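Local coordinates for protein AimR transcriptional regulator (PDB 5ZVV) that activates transcription of the phage aimX locus as a homodimer, and is switched to an inactive monomer, favouring lysogeny, when the arbitrium peptide binds, at residues Q212-A217 / Y231-N236; T237-D242 / L270-N275; K292-R297 / S318-D323. All blocks are in the same frame, centred on the assembly; numbering follows the deposited sequence.

Read from the N terminus, the three contacts follow one another in series, none nested in or crossing another. Contact 1 comes first: the chain runs down helix 207-220 and turns back along helix 224-237, closing a helical hairpin. Contact 2 starts at the next residue, where segment 237-242, the helix end and the loop after it, is met by helix 260-277 after helix 243-252 has intervened. Contact 3 then closes over helix 307-318, tying helix 291-304 to the loop before helix 324-338. Contacts 2 and 3 touch directly, F272 CD1 lying 3.5 Å from L296 CD2, whereas the centres of contacts 1 and 3 are about 26 Å apart. Together they tie neighbouring helices of an all-helical array, consistent with the family's TPR clan.

Contact 1: residues Q212-A217 / Y231-N236; sequences QHSNRA and YLTIGN
S214 meets T233 and I234 where helices 207-220 and 224-237 pack as an antiparallel hairpin. The local axes approach to 9.0 Å at a crossing angle of -154°, and the nearest CA atoms, those of S214 and I234, are 6.7 Å apart. S214 has its OG anti to the carbonyl carbon (chi1 -60°), which turns the hydroxyl back to A210 O, its hydrogen-bond partner one turn earlier. The same OG lies 3.4 Å from T233 CG2, a van der Waals contact with the methyl, while S214 CB rests 3.6 Å from I234 CG1. T233 is divided in a matching way: CG2 faces the serine, and OG1 is hydrogen-bonded to F229 O and to N199 OD1 of helix 184-203. The side chain of I234 is extended at its second torsion (chi2 173°), carrying CD1 past the serine to N215. There CD1 comes within 3.5 Å of N215 OD1, the two side chains crossing at about a right angle. I234 also touches I218 and A249, so its packing continues onto helix 243-252. Such a pairing is consistent with the TPR clan to which the family belongs. Both hydroxyls are engaged by hydrogen bonds outside the two segments, and what joins these segments is therefore van der Waals packing, with the S214 hydroxyl bonded to A210 O and that of T233 to F229 O and N199 OD1.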
ATOM      1  N   GLN A 212     -13.662  13.079  15.786  1.00 25.54           N
ATOM      2  CA  GLN A 212     -13.283  14.439  15.410  1.00 25.26           C
ATOM      3  C   GLN A 212     -13.574  14.699  13.939  1.00 22.65           C
ATOM      4  O   GLN A 212     -14.219  15.695  13.586  1.00 20.21           O
ATOM      5  CB  GLN A 212     -11.801  14.674  15.701  1.00 32.69           C
ATOM      6  CG  GLN A 212     -11.458  14.909  17.157  1.00 33.82           C
ATOM      7  CD  GLN A 212      -9.964  15.084  17.370  1.00 46.74           C
ATOM      8  OE1 GLN A 212      -9.150  14.429  16.714  1.00 43.92           O
ATOM      9  NE2 GLN A 212      -9.595  15.977  18.283  1.00 43.56           N
ATOM     10  N   HIS A 213     -13.100  13.806  13.064  1.00 25.48           N
ATOM     11  CA  HIS A 213     -13.317  13.997  11.634  1.00 21.54           C
ATOM     12  C   HIS A 213     -14.800  13.935  11.284  1.00 20.96           C
ATOM     13  O   HIS A 213     -15.279  14.716  10.452  1.00 18.44           O
ATOM     14  CB  HIS A 213     -12.527  12.957  10.838  1.00 22.01           C
ATOM     15  CG  HIS A 213     -11.041  13.108  10.950  1.00 29.16           C
ATOM     16  ND1 HIS A 213     -10.372  14.226  10.502  1.00 29.86           N
ATOM     17  CD2 HIS A 213     -10.095  12.280  11.451  1.00 27.40           C
ATOM     18  CE1 HIS A 213      -9.077  14.082  10.725  1.00 29.77           C
ATOM     19  NE2 HIS A 213      -8.883  12.909  11.301  1.00 24.97           N
ATOM     20  N   SER A 214     -15.543  13.015  11.908  1.00 19.78           N
ATOM     21  CA  SER A 214     -16.970  12.894  11.615  1.00 22.01           C
ATOM     22  C   SER A 214     -17.718  14.159  12.020  1.00 23.91           C
ATOM     23  O   SER A 214     -18.513  14.706  11.245  1.00 21.77           O
ATOM     24  CB  SER A 214     -17.559  11.676  12.333  1.00 18.46           C
ATOM     25  OG  SER A 214     -16.935  10.469  11.927  1.00 20.72           O
ATOM     26  N   ASN A 215     -17.464  14.641  13.239  1.00 18.86           N
ATOM     27  CA  ASN A 215     -18.119  15.853  13.712  1.00 19.80           C
ATOM     28  C   ASN A 215     -17.753  17.049  12.847  1.00 21.97           C
ATOM     29  O   ASN A 215     -18.601  17.901  12.568  1.00 24.60           O
ATOM     30  CB  ASN A 215     -17.750  16.110  15.173  1.00 24.00           C
ATOM     31  CG  ASN A 215     -18.567  15.275  16.135  1.00 22.90           C
ATOM     32  OD1 ASN A 215     -19.778  15.117  15.964  1.00 33.99           O
ATOM     33  ND2 ASN A 215     -17.913  14.736  17.154  1.00 26.25           N
ATOM     34  N   ARG A 216     -16.497  17.127  12.405  1.00 23.03           N
ATOM     35  CA  ARG A 216     -16.114  18.236  11.539  1.00 26.09           C
ATOM     36  C   ARG A 216     -16.837  18.159  10.198  1.00 29.52           C
ATOM     37  O   ARG A 216     -17.277  19.187   9.660  1.00 29.65           O
ATOM     38  CB  ARG A 216     -14.598  18.257  11.345  1.00 28.96           C
ATOM     39  CG  ARG A 216     -14.112  19.556  10.752  1.00 35.41           C
ATOM     40  CD  ARG A 216     -12.624  19.775  10.917  1.00 42.00           C
ATOM     41  NE  ARG A 216     -12.246  21.050  10.314  1.00 45.70           N
ATOM     42  CZ  ARG A 216     -11.801  21.184   9.067  1.00 42.04           C
ATOM     43  NH1 ARG A 216     -11.499  22.384   8.597  1.00 42.31           N
ATOM     44  NH2 ARG A 216     -11.648  20.118   8.294  1.00 44.54           N
ATOM     45  N   ALA A 217     -16.983  16.948   9.651  1.00 24.22           N
ATOM     46  CA  ALA A 217     -17.754  16.780   8.425  1.00 25.00           C
ATOM     47  C   ALA A 217     -19.192  17.244   8.616  1.00 23.00           C
ATOM     48  O   ALA A 217     -19.743  17.942   7.758  1.00 24.52           O
ATOM     49  CB  ALA A 217     -17.715  15.321   7.973  1.00 20.67           C
ATOM     50  N   TYR A 231     -22.622  10.202  11.014  1.00 17.58           N
ATOM     51  CA  TYR A 231     -23.280   9.633  12.191  1.00 19.66           C
ATOM     52  C   TYR A 231     -23.143   8.117  12.228  1.00 18.01           C
ATOM     53  O   TYR A 231     -23.043   7.530  13.313  1.00 21.47           O
ATOM     54  CB  TYR A 231     -24.752  10.046  12.226  1.00 18.72           C
ATOM     55  CG  TYR A 231     -24.953  11.466  12.691  1.00 19.57           C
ATOM     56  CD1 TYR A 231     -24.686  11.826  14.007  1.00 20.15           C
ATOM     57  CD2 TYR A 231     -25.399  12.450  11.819  1.00 20.25           C
ATOM     58  CE1 TYR A 231     -24.862  13.124  14.443  1.00 23.20           C
ATOM     59  CE2 TYR A 231     -25.577  13.753  12.244  1.00 26.27           C
ATOM     60  CZ  TYR A 231     -25.306  14.084  13.558  1.00 25.04           C
ATOM     61  OH  TYR A 231     -25.479  15.378  13.991  1.00 26.40           O
ATOM     62  N   LEU A 232     -23.138   7.475  11.059  1.00 20.04           N
ATOM     63  CA  LEU A 232     -22.833   6.051  10.993  1.00 18.77           C
ATOM     64  C   LEU A 232     -21.458   5.763  11.583  1.00 20.06           C
ATOM     65  O   LEU A 232     -21.290   4.807  12.352  1.00 23.10           O
ATOM     66  CB  LEU A 232     -22.913   5.577   9.541  1.00 23.25           C
ATOM     67  CG  LEU A 232     -23.096   4.086   9.274  1.00 26.31           C
ATOM     68  CD1 LEU A 232     -24.441   3.613   9.806  1.00 25.07           C
ATOM     69  CD2 LEU A 232     -22.969   3.795   7.782  1.00 26.83           C
ATOM     70  N   THR A 233     -20.465   6.596  11.253  1.00 19.40           N
ATOM     71  CA  THR A 233     -19.116   6.382  11.770  1.00 20.48           C
ATOM     72  C   THR A 233     -19.052   6.613  13.276  1.00 18.14           C
ATOM     73  O   THR A 233     -18.411   5.841  13.996  1.00 17.33           O
ATOM     74  CB  THR A 233     -18.120   7.292  11.050  1.00 20.27           C
ATOM     75  OG1 THR A 233     -18.120   6.993   9.649  1.00 20.50           O
ATOM     76  CG2 THR A 233     -16.714   7.083  11.599  1.00 23.11           C
ATOM     77  N   ILE A 234     -19.703   7.671  13.770  1.00 17.17           N
ATOM     78  CA  ILE A 234     -19.705   7.939  15.209  1.00 20.98           C
ATOM     79  C   ILE A 234     -20.318   6.763  15.964  1.00 22.85           C
ATOM     80  O   ILE A 234     -19.723   6.214  16.909  1.00 23.42           O
ATOM     81  CB  ILE A 234     -20.448   9.256  15.504  1.00 21.64           C
ATOM     82  CG1 ILE A 234     -19.660  10.447  14.948  1.00 23.78           C
ATOM     83  CG2 ILE A 234     -20.701   9.420  17.002  1.00 19.38           C
ATOM     84  CD1 ILE A 234     -20.385  11.773  15.051  1.00 18.44           C
ATOM     85  N   GLY A 235     -21.518   6.350  15.542  1.00 21.95           N
ATOM     86  CA  GLY A 235     -22.139   5.186  16.147  1.00 20.88           C
ATOM     87  C   GLY A 235     -21.241   3.967  16.110  1.00 16.66           C
ATOM     88  O   GLY A 235     -21.183   3.199  17.072  1.00 20.64           O
ATOM     89  N   ASN A 236     -20.517   3.780  15.004  1.00 19.74           N
ATOM     90  CA  ASN A 236     -19.582   2.662  14.925  1.00 21.25           C
ATOM     91  C   ASN A 236     -18.468   2.798  15.957  1.00 22.18           C
ATOM     92  O   ASN A 236     -18.032   1.800  16.543  1.00 23.34           O
ATOM     93  CB  ASN A 236     -18.997   2.553  13.517  1.00 24.46           C
ATOM     94  CG  ASN A 236     -20.005   2.054  12.506  1.00 21.35           C
ATOM     95  OD1 ASN A 236     -21.056   1.533  12.871  1.00 23.45           O
ATOM     96  ND2 ASN A 236     -19.686   2.203  11.226  1.00 20.82           N
TER

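Contact 2: residues T237-D242 / L270-N275; sequences TLIFED and LCFLSN
With CG2 of I239 anti to its backbone N (CG1 at chi1 -73°) and CG of F272 likewise anti (chi1 -175°), a methyl branch and an aromatic ring are brought together. The contact is I239 CG2 to F272 CE2 at 4.2 Å, the methyl approaching the ring obliquely and the two side chains crossing at about a right angle. L273 turns its CD1 onto the loop backbone, 3.9 Å from I239 O; the nearest side-chain approach, I239 CG2 to L273 CD1, is longer at 4.4 Å. The same I239 methyl also sits over the centre of the F240 ring, 3.9 Å above its plane, so one methyl touches two aromatic side chains, one from its own loop and one from helix 260-277. F240 in turn meets Y358 edge-to-face, and F272 reaches L362 of helix 361-369. The loop 238-242 links helix 224-237 to helix 243-252, where D242 serves as N-cap. The contact thus joins the turn between helices 224-237 and 243-252 to helix 260-277, the helix that follows them in the chain. All three residues that touch across it are buried, and their contact is apolar except at I239 O, which lies against a methyl of L273 yet is satisfied by W277 NE1.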
ATOM      1  N   THR A 237     -17.997   4.023  16.200  1.00 19.67           N
ATOM      2  CA  THR A 237     -16.976   4.208  17.226  1.00 27.50           C
ATOM      3  C   THR A 237     -17.515   3.965  18.626  1.00 26.25           C
ATOM      4  O   THR A 237     -16.720   3.780  19.553  1.00 24.93           O
ATOM      5  CB  THR A 237     -16.373   5.615  17.175  1.00 19.15           C
ATOM      6  OG1 THR A 237     -17.373   6.577  17.528  1.00 21.22           O
ATOM      7  CG2 THR A 237     -15.817   5.924  15.796  1.00 20.17           C
ATOM      8  N   LEU A 238     -18.837   3.971  18.806  1.00 23.20           N
ATOM      9  CA  LEU A 238     -19.418   3.753  20.128  1.00 24.54           C
ATOM     10  C   LEU A 238     -19.928   2.330  20.356  1.00 28.45           C
ATOM     11  O   LEU A 238     -20.553   2.074  21.391  1.00 27.19           O
ATOM     12  CB  LEU A 238     -20.552   4.749  20.366  1.00 25.14           C
ATOM     13  CG  LEU A 238     -20.152   6.219  20.469  1.00 23.62           C
ATOM     14  CD1 LEU A 238     -21.389   7.101  20.402  1.00 20.46           C
ATOM     15  CD2 LEU A 238     -19.378   6.463  21.757  1.00 25.79           C
ATOM     16  N   ILE A 239     -19.658   1.396  19.439  1.00 27.36           N
ATOM     17  CA  ILE A 239     -20.317   0.087  19.475  1.00 26.37           C
ATOM     18  C   ILE A 239     -19.999  -0.657  20.768  1.00 31.78           C
ATOM     19  O   ILE A 239     -20.891  -1.232  21.406  1.00 25.98           O
ATOM     20  CB  ILE A 239     -19.926  -0.744  18.238  1.00 26.09           C
ATOM     21  CG1 ILE A 239     -20.611  -0.197  16.983  1.00 18.09           C
ATOM     22  CG2 ILE A 239     -20.281  -2.213  18.439  1.00 24.77           C
ATOM     23  CD1 ILE A 239     -20.206  -0.909  15.711  1.00 16.87           C
ATOM     24  N   PHE A 240     -18.733  -0.664  21.178  1.00 28.76           N
ATOM     25  CA  PHE A 240     -18.310  -1.446  22.331  1.00 26.60           C
ATOM     26  C   PHE A 240     -18.252  -0.640  23.623  1.00 24.36           C
ATOM     27  O   PHE A 240     -17.884  -1.195  24.662  1.00 29.45           O
ATOM     28  CB  PHE A 240     -16.945  -2.084  22.059  1.00 25.95           C
ATOM     29  CG  PHE A 240     -16.925  -2.962  20.844  1.00 29.48           C
ATOM     30  CD1 PHE A 240     -17.346  -4.280  20.917  1.00 32.75           C
ATOM     31  CD2 PHE A 240     -16.499  -2.465  19.624  1.00 31.31           C
ATOM     32  CE1 PHE A 240     -17.336  -5.089  19.796  1.00 36.64           C
ATOM     33  CE2 PHE A 240     -16.483  -3.268  18.500  1.00 36.06           C
ATOM     34  CZ  PHE A 240     -16.903  -4.583  18.585  1.00 34.73           C
ATOM     35  N   GLU A 241     -18.617   0.641  23.594  1.00 26.50           N
ATOM     36  CA  GLU A 241     -18.555   1.488  24.783  1.00 33.56           C
ATOM     37  C   GLU A 241     -19.913   1.693  25.444  1.00 29.42           C
ATOM     38  O   GLU A 241     -20.043   1.515  26.657  1.00 30.83           O
ATOM     39  CB  GLU A 241     -17.947   2.850  24.433  1.00 33.57           C
ATOM     40  CG  GLU A 241     -16.486   2.801  24.031  1.00 33.92           C
ATOM     41  CD  GLU A 241     -15.907   4.181  23.781  1.00 41.72           C
ATOM     42  OE1 GLU A 241     -16.600   5.181  24.066  1.00 41.26           O
ATOM     43  OE2 GLU A 241     -14.757   4.263  23.299  1.00 44.22           O
ATOM     44  N   ASP A 242     -20.930   2.066  24.669  1.00 27.17           N
ATOM     45  CA  ASP A 242     -22.219   2.464  25.226  1.00 29.24           C
ATOM     46  C   ASP A 242     -23.299   2.155  24.202  1.00 25.72           C
ATOM     47  O   ASP A 242     -23.251   2.666  23.079  1.00 25.82           O
ATOM     48  CB  ASP A 242     -22.213   3.957  25.582  1.00 25.53           C
ATOM     49  CG  ASP A 242     -23.429   4.383  26.388  1.00 28.69           C
ATOM     50  OD1 ASP A 242     -24.533   3.846  26.166  1.00 30.92           O
ATOM     51  OD2 ASP A 242     -23.279   5.274  27.249  1.00 40.48           O
ATOM     52  N   LEU A 270     -27.801  -0.832  13.423  1.00 20.06           N
ATOM     53  CA  LEU A 270     -28.573  -1.004  14.649  1.00 17.53           C
ATOM     54  C   LEU A 270     -28.787  -2.476  14.974  1.00 19.25           C
ATOM     55  O   LEU A 270     -28.860  -2.848  16.149  1.00 21.30           O
ATOM     56  CB  LEU A 270     -29.913  -0.283  14.529  1.00 17.56           C
ATOM     57  CG  LEU A 270     -29.855   1.242  14.592  1.00 17.56           C
ATOM     58  CD1 LEU A 270     -31.143   1.859  14.067  1.00 21.66           C
ATOM     59  CD2 LEU A 270     -29.586   1.690  16.023  1.00 18.53           C
ATOM     60  N   CYS A 271     -28.886  -3.318  13.946  1.00 20.97           N
ATOM     61  CA  CYS A 271     -29.059  -4.750  14.153  1.00 20.21           C
ATOM     62  C   CYS A 271     -27.805  -5.366  14.755  1.00 20.43           C
ATOM     63  O   CYS A 271     -27.879  -6.153  15.709  1.00 21.31           O
ATOM     64  CB  CYS A 271     -29.413  -5.423  12.825  1.00 26.65           C
ATOM     65  SG  CYS A 271     -29.722  -7.190  12.944  1.00 18.82           S
ATOM     66  N   PHE A 272     -26.639  -5.011  14.211  1.00 19.34           N
ATOM     67  CA  PHE A 272     -25.386  -5.458  14.805  1.00 22.32           C
ATOM     68  C   PHE A 272     -25.249  -4.949  16.233  1.00 19.20           C
ATOM     69  O   PHE A 272     -24.846  -5.692  17.132  1.00 15.95           O
ATOM     70  CB  PHE A 272     -24.200  -4.993  13.961  1.00 22.21           C
ATOM     71  CG  PHE A 272     -22.880  -5.520  14.446  1.00 20.06           C
ATOM     72  CD1 PHE A 272     -22.528  -6.844  14.227  1.00 18.20           C
ATOM     73  CD2 PHE A 272     -21.993  -4.700  15.125  1.00 26.25           C
ATOM     74  CE1 PHE A 272     -21.313  -7.337  14.673  1.00 21.37           C
ATOM     75  CE2 PHE A 272     -20.774  -5.186  15.573  1.00 21.49           C
ATOM     76  CZ  PHE A 272     -20.436  -6.507  15.346  1.00 21.37           C
ATOM     77  N   LEU A 273     -25.577  -3.674  16.458  1.00 20.54           N
ATOM     78  CA  LEU A 273     -25.474  -3.108  17.799  1.00 18.12           C
ATOM     79  C   LEU A 273     -26.334  -3.880  18.796  1.00 21.19           C
ATOM     80  O   LEU A 273     -25.846  -4.325  19.845  1.00 22.38           O
ATOM     81  CB  LEU A 273     -25.881  -1.637  17.773  1.00 16.29           C
ATOM     82  CG  LEU A 273     -25.773  -0.902  19.106  1.00 24.26           C
ATOM     83  CD1 LEU A 273     -24.316  -0.748  19.527  1.00 19.40           C
ATOM     84  CD2 LEU A 273     -26.473   0.449  19.031  1.00 22.74           C
ATOM     85  N   SER A 274     -27.624  -4.046  18.484  1.00 18.10           N
ATOM     86  CA  SER A 274     -28.531  -4.689  19.430  1.00 18.67           C
ATOM     87  C   SER A 274     -28.210  -6.168  19.598  1.00 20.85           C
ATOM     88  O   SER A 274     -28.426  -6.724  20.680  1.00 19.72           O
ATOM     89  CB  SER A 274     -29.983  -4.495  18.989  1.00 22.35           C
ATOM     90  OG  SER A 274     -30.228  -5.097  17.729  1.00 25.75           O
ATOM     91  N   ASN A 275     -27.701  -6.819  18.549  1.00 19.17           N
ATOM     92  CA  ASN A 275     -27.197  -8.181  18.706  1.00 21.75           C
ATOM     93  C   ASN A 275     -26.008  -8.220  19.656  1.00 23.36           C
ATOM     94  O   ASN A 275     -25.906  -9.117  20.501  1.00 23.57           O
ATOM     95  CB  ASN A 275     -26.801  -8.758  17.349  1.00 20.48           C
ATOM     96  CG  ASN A 275     -27.996  -9.155  16.515  1.00 22.74           C
ATOM     97  OD1 ASN A 275     -29.099  -9.334  17.032  1.00 19.88           O
ATOM     98  ND2 ASN A 275     -27.780  -9.304  15.215  1.00 17.89           N
TER

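Contact 3: residues K292-R297 / S318-D323; sequences KYLQLR and SSRDQD
The inter-helix turn from helix 307-318 to helix 324-338, in a fold consistent with the TPR clan, is fastened here to helix 291-304 by a pair of glutamines. Q295 NE2 donates to Q322 OE1 at 2.8 Å with an N-H...O angle of 144°. The acceptor lies close to the amide plane of Q295, whereas the donor is tilted 21° from the carbonyl plane of Q322; the two amide planes stand 78° apart. Both side chains are extended beyond CG, which lets them reach out from opposite directions and span backbones whose nearest CA atoms, of L294 and R320, are 11.1 Å apart. Beside this bond, L294 CD1 lies 3.8 Å from R320 NH1, meeting the guanidinium obliquely. The arginine chain is bent at its second and third torsions, and NH1 hydrogen-bonds to D289 O. D323 N-caps helix 324-338, its OD1 accepting from E326 N. Q295 NE2 also donates to E326 O, giving the buried amide nitrogen two acceptors, one on the turn and one on the following helix, which should restrict its rotation; the van der Waals contact of the L294 methyl with the R320 guanidinium adds to this polar link.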
ATOM      1  N   LYS A 292     -23.746  -9.373   4.335  1.00 22.41           N
ATOM      2  CA  LYS A 292     -23.682  -8.767   5.661  1.00 27.53           C
ATOM      3  C   LYS A 292     -25.008  -8.899   6.401  1.00 24.07           C
ATOM      4  O   LYS A 292     -25.028  -9.232   7.592  1.00 26.01           O
ATOM      5  CB  LYS A 292     -23.271  -7.297   5.567  1.00 31.08           C
ATOM      6  CG  LYS A 292     -23.095  -6.649   6.935  1.00 37.72           C
ATOM      7  CD  LYS A 292     -22.685  -5.188   6.847  1.00 45.03           C
ATOM      8  CE  LYS A 292     -22.506  -4.596   8.241  1.00 44.46           C
ATOM      9  NZ  LYS A 292     -22.205  -3.139   8.204  1.00 59.88           N
ATOM     10  N   TYR A 293     -26.125  -8.645   5.718  1.00 20.50           N
ATOM     11  CA  TYR A 293     -27.416  -8.698   6.396  1.00 20.69           C
ATOM     12  C   TYR A 293     -27.812 -10.131   6.720  1.00 19.49           C
ATOM     13  O   TYR A 293     -28.475 -10.376   7.736  1.00 21.20           O
ATOM     14  CB  TYR A 293     -28.481  -8.004   5.545  1.00 18.92           C
ATOM     15  CG  TYR A 293     -28.099  -6.585   5.192  1.00 20.42           C
ATOM     16  CD1 TYR A 293     -27.381  -5.802   6.089  1.00 22.16           C
ATOM     17  CD2 TYR A 293     -28.426  -6.040   3.960  1.00 17.63           C
ATOM     18  CE1 TYR A 293     -27.014  -4.514   5.774  1.00 20.63           C
ATOM     19  CE2 TYR A 293     -28.063  -4.752   3.634  1.00 21.28           C
ATOM     20  CZ  TYR A 293     -27.356  -3.991   4.546  1.00 23.49           C
ATOM     21  OH  TYR A 293     -26.990  -2.706   4.228  1.00 22.84           O
ATOM     22  N   LEU A 294     -27.408 -11.087   5.878  1.00 18.25           N
ATOM     23  CA  LEU A 294     -27.550 -12.495   6.230  1.00 18.25           C
ATOM     24  C   LEU A 294     -26.743 -12.830   7.477  1.00 20.14           C
ATOM     25  O   LEU A 294     -27.225 -13.549   8.361  1.00 18.50           O
ATOM     26  CB  LEU A 294     -27.113 -13.377   5.060  1.00 22.66           C
ATOM     27  CG  LEU A 294     -28.100 -13.527   3.905  1.00 23.54           C
ATOM     28  CD1 LEU A 294     -27.502 -14.398   2.804  1.00 29.95           C
ATOM     29  CD2 LEU A 294     -29.409 -14.111   4.413  1.00 23.62           C
ATOM     30  N   GLN A 295     -25.509 -12.318   7.562  1.00 22.91           N
ATOM     31  CA  GLN A 295     -24.691 -12.527   8.753  1.00 22.25           C
ATOM     32  C   GLN A 295     -25.366 -11.962   9.994  1.00 21.99           C
ATOM     33  O   GLN A 295     -25.372 -12.601  11.051  1.00 18.35           O
ATOM     34  CB  GLN A 295     -23.318 -11.882   8.577  1.00 21.95           C
ATOM     35  CG  GLN A 295     -22.360 -12.631   7.677  1.00 24.37           C
ATOM     36  CD  GLN A 295     -20.959 -12.068   7.765  1.00 23.11           C
ATOM     37  OE1 GLN A 295     -20.730 -11.054   8.427  1.00 22.08           O
ATOM     38  NE2 GLN A 295     -20.011 -12.724   7.106  1.00 19.83           N
ATOM     39  N   LEU A 296     -25.930 -10.756   9.883  1.00 21.12           N
ATOM     40  CA  LEU A 296     -26.603 -10.140  11.021  1.00 21.08           C
ATOM     41  C   LEU A 296     -27.837 -10.933  11.428  1.00 21.41           C
ATOM     42  O   LEU A 296     -28.124 -11.082  12.622  1.00 20.62           O
ATOM     43  CB  LEU A 296     -26.970  -8.698  10.685  1.00 21.31           C
ATOM     44  CG  LEU A 296     -25.743  -7.796  10.542  1.00 22.71           C
ATOM     45  CD1 LEU A 296     -26.129  -6.385  10.137  1.00 21.03           C
ATOM     46  CD2 LEU A 296     -24.969  -7.791  11.845  1.00 19.29           C
ATOM     47  N   ARG A 297     -28.577 -11.455  10.445  1.00 19.46           N
ATOM     48  CA  ARG A 297     -29.745 -12.276  10.751  1.00 20.74           C
ATOM     49  C   ARG A 297     -29.340 -13.567  11.456  1.00 22.13           C
ATOM     50  O   ARG A 297     -30.008 -14.002  12.403  1.00 20.61           O
ATOM     51  CB  ARG A 297     -30.515 -12.575   9.465  1.00 22.13           C
ATOM     52  CG  ARG A 297     -31.750 -13.439   9.643  1.00 23.72           C
ATOM     53  CD  ARG A 297     -32.451 -13.652   8.312  1.00 25.55           C
ATOM     54  NE  ARG A 297     -33.603 -14.537   8.442  1.00 33.68           N
ATOM     55  CZ  ARG A 297     -34.351 -14.948   7.423  1.00 31.31           C
ATOM     56  NH1 ARG A 297     -34.069 -14.555   6.186  1.00 30.48           N
ATOM     57  NH2 ARG A 297     -35.380 -15.754   7.642  1.00 31.07           N
ATOM     58  N   SER A 318     -21.067 -20.022   3.287  1.00 29.37           N
ATOM     59  CA  SER A 318     -19.785 -20.656   2.990  1.00 30.68           C
ATOM     60  C   SER A 318     -19.557 -20.804   1.490  1.00 36.31           C
ATOM     61  O   SER A 318     -18.407 -20.826   1.039  1.00 33.78           O
ATOM     62  CB  SER A 318     -19.702 -22.021   3.670  1.00 32.52           C
ATOM     63  OG  SER A 318     -20.529 -22.962   3.010  1.00 37.20           O
ATOM     64  N   SER A 319     -20.630 -20.912   0.706  1.00 32.87           N
ATOM     65  CA  SER A 319     -20.515 -20.977  -0.744  1.00 34.61           C
ATOM     66  C   SER A 319     -20.497 -19.602  -1.399  1.00 38.56           C
ATOM     67  O   SER A 319     -20.192 -19.507  -2.592  1.00 40.03           O
ATOM     68  CB  SER A 319     -21.662 -21.808  -1.333  1.00 41.42           C
ATOM     69  OG  SER A 319     -22.919 -21.206  -1.073  1.00 44.94           O
ATOM     70  N   ARG A 320     -20.814 -18.544  -0.656  1.00 39.60           N
ATOM     71  CA  ARG A 320     -20.754 -17.192  -1.185  1.00 36.99           C
ATOM     72  C   ARG A 320     -19.319 -16.676  -1.159  1.00 32.56           C
ATOM     73  O   ARG A 320     -18.444 -17.216  -0.473  1.00 35.86           O
ATOM     74  CB  ARG A 320     -21.658 -16.252  -0.383  1.00 34.95           C
ATOM     75  CG  ARG A 320     -23.107 -16.700  -0.292  1.00 33.93           C
ATOM     76  CD  ARG A 320     -23.855 -16.456  -1.592  1.00 33.55           C
ATOM     77  NE  ARG A 320     -23.931 -15.038  -1.929  1.00 32.85           N
ATOM     78  CZ  ARG A 320     -24.856 -14.205  -1.460  1.00 34.73           C
ATOM     79  NH1 ARG A 320     -25.785 -14.645  -0.624  1.00 33.03           N
ATOM     80  NH2 ARG A 320     -24.848 -12.930  -1.825  1.00 35.01           N
ATOM     81  N   ASP A 321     -19.088 -15.607  -1.919  1.00 32.42           N
ATOM     82  CA  ASP A 321     -17.760 -15.006  -2.028  1.00 35.30           C
ATOM     83  C   ASP A 321     -17.599 -13.933  -0.948  1.00 30.87           C
ATOM     84  O   ASP A 321     -17.599 -12.727  -1.206  1.00 36.78           O
ATOM     85  CB  ASP A 321     -17.549 -14.438  -3.427  1.00 35.55           C
ATOM     86  CG  ASP A 321     -16.126 -13.976  -3.664  1.00 42.42           C
ATOM     87  OD1 ASP A 321     -15.256 -14.258  -2.817  1.00 46.98           O
ATOM     88  OD2 ASP A 321     -15.880 -13.326  -4.702  1.00 53.76           O
ATOM     89  N   GLN A 322     -17.454 -14.403   0.289  1.00 27.94           N
ATOM     90  CA  GLN A 322     -17.183 -13.516   1.414  1.00 31.48           C
ATOM     91  C   GLN A 322     -15.732 -13.051   1.379  1.00 29.70           C
ATOM     92  O   GLN A 322     -14.821 -13.852   1.157  1.00 34.61           O
ATOM     93  CB  GLN A 322     -17.457 -14.230   2.738  1.00 30.58           C
ATOM     94  CG  GLN A 322     -18.867 -14.768   2.897  1.00 22.66           C
ATOM     95  CD  GLN A 322     -19.114 -15.352   4.277  1.00 27.05           C
ATOM     96  OE1 GLN A 322     -19.681 -14.693   5.151  1.00 23.98           O
ATOM     97  NE2 GLN A 322     -18.693 -16.597   4.478  1.00 23.97           N
ATOM     98  N   ASP A 323     -15.515 -11.755   1.603  1.00 32.36           N
ATOM     99  CA  ASP A 323     -14.149 -11.262   1.697  1.00 31.62           C
ATOM    100  C   ASP A 323     -13.592 -11.551   3.092  1.00 28.81           C
ATOM    101  O   ASP A 323     -14.258 -12.146   3.943  1.00 29.16           O
ATOM    102  CB  ASP A 323     -14.074  -9.776   1.322  1.00 35.63           C
ATOM    103  CG  ASP A 323     -14.771  -8.853   2.321  1.00 31.55           C
ATOM    104  OD1 ASP A 323     -15.165  -9.292   3.419  1.00 34.52           O
ATOM    105  OD2 ASP A 323     -14.920  -7.656   1.995  1.00 32.43           O
TER